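Local coordinates for C2 domain protein (Ramazzottius varieornatus, PDB 7DF2) that binds calcium ions through a C2 domain and is found specifically in tardigrades, its wider role not being established, at residues Asp69-Asn83 with Val123-Lys135. Numbering follows the deposited sequence. Where two conformers were deposited one is given.
Sequences DPKIIAFIDTEKPNN and VRKIAMRVRAIDK. With CA (calcium ion), chain D; CA (calcium ion), chain E; CA (calcium ion), chain C.
Residues Pro70-Asp77 pair with Ala127-Asp134 as antiparallel strands, their axes coming within 4.7 Å, and paired amides such as Lys71 N to Ile133 O (2.9 Å) tie them together from end to end. On one face small and branched apolar residues suit the buried interior: Ile72 CG2 meets Val130 CG1 at 3.8 Å, and Ile76 CG2 touches Ile126 CG2 at 3.6 Å. The pair belongs to one sheet of the C2 beta sandwich, and this face packs on strands 41-51 and 107-119 of the other. The calcium sites gather at one end, where Asp69 OD2, from the loop just before strand 70-77, and Asp134 OD1, from the partner strand, share a calcium ion with Lys135 O. The amide of Asp69 also donates to Asp134 OD1 (2.8 Å), on its anti side, probably helping to orient this ligand.

Near the far end, Arg129, extended from CG to NE (chi2 -170°, chi3 -179°), crosses to Asp77 in a side-on salt bridge: NE holds OD2 at 2.8 Å and 161°, while NH2 shares it less squarely. NH2 also reaches Lys80 O and Asn83 O, both at 2.9 Å, a task needing several N-H groups on a long chain. An alanine here is likely to leave the Asp77 carboxylate without its countercharge and the turn Lys80-Asn83 less firmly anchored to the sheet. Asp77 OD1 takes Glu79 N, an Asx turn, and Lys80 N, with Asn201 a further partner of this carboxylate, and Pro81 CB rests on Ala127 CB.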
loop_
_atom_site.group_PDB
_atom_site.type_symbol
_atom_site.label_atom_id
_atom_site.label_comp_id
_atom_site.label_asym_id
_atom_site.label_seq_id
_atom_site.Cartn_x
_atom_site.Cartn_y
_atom_site.Cartn_z
ATOM N N ASP A 69 16.515 3.165 -8.783
ATOM C CA ASP A 69 16.994 3.205 -7.397
ATOM C C ASP A 69 15.783 3.406 -6.501
ATOM O O ASP A 69 15.538 4.513 -6.000
ATOM C CB ASP A 69 18.030 4.304 -7.202
ATOM C CG ASP A 69 19.014 4.330 -8.327
ATOM O OD1 ASP A 69 19.642 3.278 -8.543
ATOM O OD2 ASP A 69 19.101 5.360 -9.036
ATOM N N PRO A 70 14.991 2.355 -6.296
ATOM C CA PRO A 70 13.639 2.545 -5.763
ATOM C C PRO A 70 13.636 2.813 -4.265
ATOM O O PRO A 70 14.338 2.161 -3.484
ATOM C CB PRO A 70 12.941 1.223 -6.091
ATOM C CG PRO A 70 14.054 0.228 -6.112
ATOM C CD PRO A 70 15.244 0.953 -6.663
ATOM N N LYS A 71 12.859 3.814 -3.880
ATOM C CA LYS A 71 12.392 3.975 -2.513
ATOM C C LYS A 71 10.895 3.720 -2.567
ATOM O O LYS A 71 10.170 4.418 -3.288
ATOM C CB LYS A 71 12.693 5.371 -1.956
ATOM C CG LYS A 71 12.198 5.551 -0.503
ATOM C CD LYS A 71 12.672 6.890 0.086
ATOM C CE LYS A 71 12.137 7.084 1.507
ATOM N NZ LYS A 71 12.564 8.387 2.103
ATOM N N ILE A 72 10.440 2.706 -1.841
ATOM C CA ILE A 72 9.060 2.245 -1.921
ATOM C C ILE A 72 8.448 2.365 -0.537
ATOM O O ILE A 72 8.995 1.832 0.432
ATOM C CB ILE A 72 8.988 0.798 -2.446
ATOM C CG1 ILE A 72 9.621 0.731 -3.839
ATOM C CG2 ILE A 72 7.537 0.313 -2.487
ATOM C CD1 ILE A 72 9.800 -0.694 -4.401
ATOM N N ILE A 73 7.326 3.073 -0.441
ATOM C CA ILE A 73 6.685 3.351 0.840
ATOM C C ILE A 73 5.221 2.938 0.762
ATOM O O ILE A 73 4.620 2.915 -0.315
ATOM C CB ILE A 73 6.811 4.845 1.232
ATOM C CG1 ILE A 73 6.011 5.722 0.263
ATOM C CG2 ILE A 73 8.281 5.281 1.224
ATOM C CD1 ILE A 73 6.156 7.216 0.552
ATOM N N ALA A 74 4.647 2.584 1.916
ATOM C CA ALA A 74 3.308 2.007 1.957
ATOM C C ALA A 74 2.530 2.514 3.163
ATOM O O ALA A 74 3.099 2.903 4.188
ATOM C CB ALA A 74 3.351 0.472 1.996
ATOM N N PHE A 75 1.204 2.483 3.029
ATOM C CA PHE A 75 0.306 2.937 4.086
ATOM C C PHE A 75 -1.054 2.273 3.909
ATOM O O PHE A 75 -1.522 2.117 2.778
ATOM C CB PHE A 75 0.177 4.466 4.042
ATOM C CG PHE A 75 -0.542 5.057 5.229
ATOM C CD1 PHE A 75 0.136 5.291 6.419
ATOM C CD2 PHE A 75 -1.886 5.392 5.143
ATOM C CE1 PHE A 75 -0.519 5.851 7.508
ATOM C CE2 PHE A 75 -2.545 5.949 6.228
ATOM C CZ PHE A 75 -1.856 6.173 7.411
ATOM N N ILE A 76 -1.681 1.879 5.021
ATOM C CA ILE A 76 -3.057 1.387 5.005
ATOM C C ILE A 76 -3.952 2.578 5.335
ATOM O O ILE A 76 -3.931 3.075 6.469
ATOM C CB ILE A 76 -3.266 0.246 6.014
ATOM C CG1 ILE A 76 -2.393 -0.964 5.672
ATOM C CG2 ILE A 76 -4.725 -0.144 6.072
ATOM C CD1 ILE A 76 -2.231 -1.969 6.849
ATOM N N ASP A 77 -4.735 3.043 4.351
ATOM C CA ASP A 77 -5.529 4.272 4.488
ATOM C C ASP A 77 -6.967 3.916 4.864
ATOM O O ASP A 77 -7.802 3.638 3.998
ATOM C CB ASP A 77 -5.480 5.084 3.195
ATOM C CG ASP A 77 -6.224 6.415 3.309
ATOM O OD1 ASP A 77 -6.741 6.732 4.412
ATOM O OD2 ASP A 77 -6.281 7.139 2.290
ATOM N N THR A 78 -7.273 3.980 6.155
ATOM C CA THR A 78 -8.613 3.671 6.630
ATOM C C THR A 78 -9.542 4.878 6.648
ATOM O O THR A 78 -10.724 4.719 6.975
ATOM C CB THR A 78 -8.541 3.090 8.042
ATOM O OG1 THR A 78 -7.854 4.018 8.889
ATOM C CG2 THR A 78 -7.805 1.730 8.025
ATOM N N GLU A 79 -9.047 6.066 6.313
ATOM C CA GLU A 79 -9.787 7.307 6.519
ATOM C C GLU A 79 -10.134 8.050 5.239
ATOM O O GLU A 79 -11.233 8.604 5.134
ATOM C CB GLU A 79 -8.990 8.250 7.435
ATOM C CG GLU A 79 -8.530 7.640 8.752
ATOM C CD GLU A 79 -7.740 8.632 9.590
ATOM O OE1 GLU A 79 -7.718 9.825 9.227
ATOM O OE2 GLU A 79 -7.140 8.228 10.608
ATOM N N LYS A 80 -9.232 8.095 4.255
ATOM C CA LYS A 80 -9.442 8.921 3.059
ATOM C C LYS A 80 -9.238 8.137 1.760
ATOM O O LYS A 80 -8.508 8.575 0.865
ATOM C CB LYS A 80 -8.518 10.136 3.113
ATOM C CG LYS A 80 -8.653 10.972 4.381
ATOM C CD LYS A 80 -9.929 11.806 4.343
ATOM C CE LYS A 80 -9.905 12.967 5.335
ATOM N NZ LYS A 80 -11.266 13.574 5.508
ATOM N N PRO A 81 -9.919 6.993 1.598
ATOM C CA PRO A 81 -9.587 6.100 0.479
ATOM C C PRO A 81 -9.884 6.685 -0.888
ATOM O O PRO A 81 -9.324 6.210 -1.883
ATOM C CB PRO A 81 -10.456 4.868 0.740
ATOM C CG PRO A 81 -11.623 5.402 1.485
ATOM C CD PRO A 81 -11.052 6.467 2.383
ATOM N N ASN A 82 -10.750 7.685 -0.976
ATOM C CA ASN A 82 -11.107 8.263 -2.258
ATOM C C ASN A 82 -10.345 9.541 -2.563
ATOM O O ASN A 82 -10.489 10.078 -3.665
ATOM C CB ASN A 82 -12.607 8.523 -2.304
ATOM C CG ASN A 82 -13.411 7.252 -2.200
ATOM O OD1 ASN A 82 -13.105 6.254 -2.857
ATOM N ND2 ASN A 82 -14.434 7.269 -1.356
ATOM N N ASN A 83 -9.528 10.027 -1.634
ATOM C CA ASN A 83 -8.835 11.290 -1.823
ATOM C C ASN A 83 -7.538 11.093 -2.596
ATOM O O ASN A 83 -6.994 9.988 -2.681
ATOM C CB ASN A 83 -8.536 11.965 -0.489
ATOM C CG ASN A 83 -9.773 12.546 0.158
ATOM O OD1 ASN A 83 -10.889 12.201 -0.203
ATOM N ND2 ASN A 83 -9.575 13.440 1.115
ATOM N N VAL A 123 -16.118 1.434 8.490
ATOM C CA VAL A 123 -15.559 1.781 7.189
ATOM C C VAL A 123 -16.222 0.940 6.113
ATOM O O VAL A 123 -16.659 -0.191 6.354
ATOM C CB VAL A 123 -14.024 1.602 7.130
ATOM C CG1 VAL A 123 -13.335 2.545 8.101
ATOM C CG2 VAL A 123 -13.643 0.150 7.402
ATOM N N ARG A 124 -16.294 1.509 4.909
ATOM C CA ARG A 124 -16.753 0.797 3.725
ATOM C C ARG A 124 -15.635 0.457 2.759
ATOM O O ARG A 124 -15.760 -0.514 2.014
ATOM C CB ARG A 124 -17.811 1.621 2.978
ATOM C CG ARG A 124 -19.059 1.888 3.800
ATOM C CD ARG A 124 -20.091 2.671 3.013
ATOM N NE ARG A 124 -21.143 3.193 3.882
ATOM C CZ ARG A 124 -22.237 2.516 4.218
ATOM N NH1 ARG A 124 -23.139 3.070 5.014
ATOM N NH2 ARG A 124 -22.426 1.283 3.759
ATOM N N LYS A 125 -14.549 1.228 2.761
ATOM C CA LYS A 125 -13.432 1.024 1.848
ATOM C C LYS A 125 -12.140 1.363 2.570
ATOM O O LYS A 125 -12.047 2.409 3.218
ATOM C CB LYS A 125 -13.561 1.916 0.604
ATOM C CG LYS A 125 -14.317 1.293 -0.543
ATOM C CD LYS A 125 -13.874 1.880 -1.867
ATOM C CE LYS A 125 -14.196 3.351 -1.944
ATOM N NZ LYS A 125 -14.121 3.820 -3.345
ATOM N N ILE A 126 -11.136 0.501 2.440
ATOM C CA ILE A 126 -9.802 0.773 2.959
ATOM C C ILE A 126 -8.837 0.756 1.785
ATOM O O ILE A 126 -8.797 -0.216 1.022
ATOM C CB ILE A 126 -9.387 -0.259 4.022
ATOM C CG1 ILE A 126 -10.296 -0.146 5.249
ATOM C CG2 ILE A 126 -7.928 -0.086 4.421
ATOM C CD1 ILE A 126 -10.081 -1.246 6.264
ATOM N N ALA A 127 -8.065 1.821 1.641
ATOM C CA ALA A 127 -7.165 1.974 0.503
ATOM C C ALA A 127 -5.764 1.532 0.899
ATOM O O ALA A 127 -5.135 2.150 1.762
ATOM C CB ALA A 127 -7.149 3.417 0.017
ATOM N N MET A 128 -5.282 0.465 0.274
ATOM C CA MET A 128 -3.864 0.132 0.348
ATOM C C MET A 128 -3.127 1.083 -0.589
ATOM O O MET A 128 -3.446 1.140 -1.782
ATOM C CB MET A 128 -3.639 -1.323 -0.051
ATOM C CG MET A 128 -4.252 -2.306 0.935
ATOM S SD MET A 128 -3.896 -4.014 0.487
ATOM C CE MET A 128 -5.047 -4.315 -0.844
ATOM N N ARG A 129 -2.194 1.866 -0.046
ATOM C CA ARG A 129 -1.490 2.896 -0.807
ATOM C C ARG A 129 -0.011 2.542 -0.868
ATOM O O ARG A 129 0.589 2.206 0.156
ATOM C CB ARG A 129 -1.667 4.287 -0.180
ATOM C CG ARG A 129 -3.086 4.830 -0.247
ATOM C CD ARG A 129 -3.104 6.294 0.179
ATOM N NE ARG A 129 -4.455 6.839 0.144
ATOM C CZ ARG A 129 -4.997 7.433 -0.915
ATOM N NH1 ARG A 129 -4.303 7.568 -2.043
ATOM N NH2 ARG A 129 -6.236 7.896 -0.844
ATOM N N VAL A 130 0.579 2.630 -2.061
ATOM C CA VAL A 130 2.015 2.446 -2.240
ATOM C C VAL A 130 2.520 3.566 -3.133
ATOM O O VAL A 130 1.868 3.928 -4.121
ATOM C CB VAL A 130 2.367 1.077 -2.870
ATOM C CG1 VAL A 130 3.869 0.972 -3.155
ATOM C CG2 VAL A 130 1.930 -0.073 -1.964
ATOM N N ARG A 131 3.666 4.128 -2.780
ATOM C CA ARG A 131 4.332 5.084 -3.656
ATOM C C ARG A 131 5.759 4.623 -3.908
ATOM O O ARG A 131 6.485 4.265 -2.972
ATOM C CB ARG A 131 4.319 6.495 -3.063
ATOM C CG ARG A 131 5.163 7.511 -3.875
ATOM C CD ARG A 131 4.968 8.917 -3.296
ATOM N NE ARG A 131 5.788 9.925 -3.955
ATOM C CZ ARG A 131 5.424 10.583 -5.052
ATOM N NH1 ARG A 131 4.254 10.339 -5.618
ATOM N NH2 ARG A 131 6.231 11.492 -5.581
ATOM N N ALA A 132 6.160 4.629 -5.173
ATOM C CA ALA A 132 7.513 4.264 -5.558
ATOM C C ALA A 132 8.150 5.429 -6.296
ATOM O O ALA A 132 7.547 5.988 -7.215
ATOM C CB ALA A 132 7.520 3.010 -6.442
ATOM N N ILE A 133 9.366 5.797 -5.896
ATOM C CA ILE A 133 10.136 6.808 -6.616
ATOM C C ILE A 133 11.518 6.235 -6.878
ATOM O O ILE A 133 11.993 5.335 -6.182
ATOM C CB ILE A 133 10.255 8.163 -5.870
ATOM C CG1 ILE A 133 11.006 7.996 -4.551
ATOM C CG2 ILE A 133 8.886 8.742 -5.576
ATOM C CD1 ILE A 133 12.447 8.455 -4.589
ATOM N N ASP A 134 12.149 6.755 -7.922
ATOM C CA ASP A 134 13.553 6.494 -8.202
ATOM C C ASP A 134 14.360 7.625 -7.579
ATOM O O ASP A 134 14.107 8.800 -7.864
ATOM C CB ASP A 134 13.788 6.424 -9.714
ATOM C CG ASP A 134 15.247 6.618 -10.088
ATOM O OD1 ASP A 134 16.083 5.868 -9.569
ATOM O OD2 ASP A 134 15.565 7.523 -10.892
ATOM N N LYS A 135 15.309 7.281 -6.713
ATOM C CA LYS A 135 16.150 8.308 -6.116
ATOM C C LYS A 135 17.136 8.838 -7.149
ATOM O O LYS A 135 17.807 8.061 -7.838
ATOM C CB LYS A 135 16.906 7.751 -4.912
ATOM C CG LYS A 135 16.019 7.397 -3.741
ATOM C CD LYS A 135 16.852 6.884 -2.579
ATOM C CE LYS A 135 17.624 5.637 -2.975
ATOM N NZ LYS A 135 16.711 4.484 -3.195
HETATM CA CA CA D . 18.087 7.215 -10.024
HETATM CA CA CA E . 20.340 4.050 -10.863
HETATM CA CA CA C . 16.181 9.082 -12.518
HETATM O O HOH W 1 8.524 6.449 -2.426
HETATM O O HOH W 2 -12.530 4.570 4.888
HETATM O O HOH W 3 -5.776 8.274 -4.448
HETATM O O HOH W 4 17.040 10.579 -14.182
HETATM O O HOH W 5 20.332 8.105 -9.990
HETATM O O HOH W 6 22.242 5.083 -9.715
#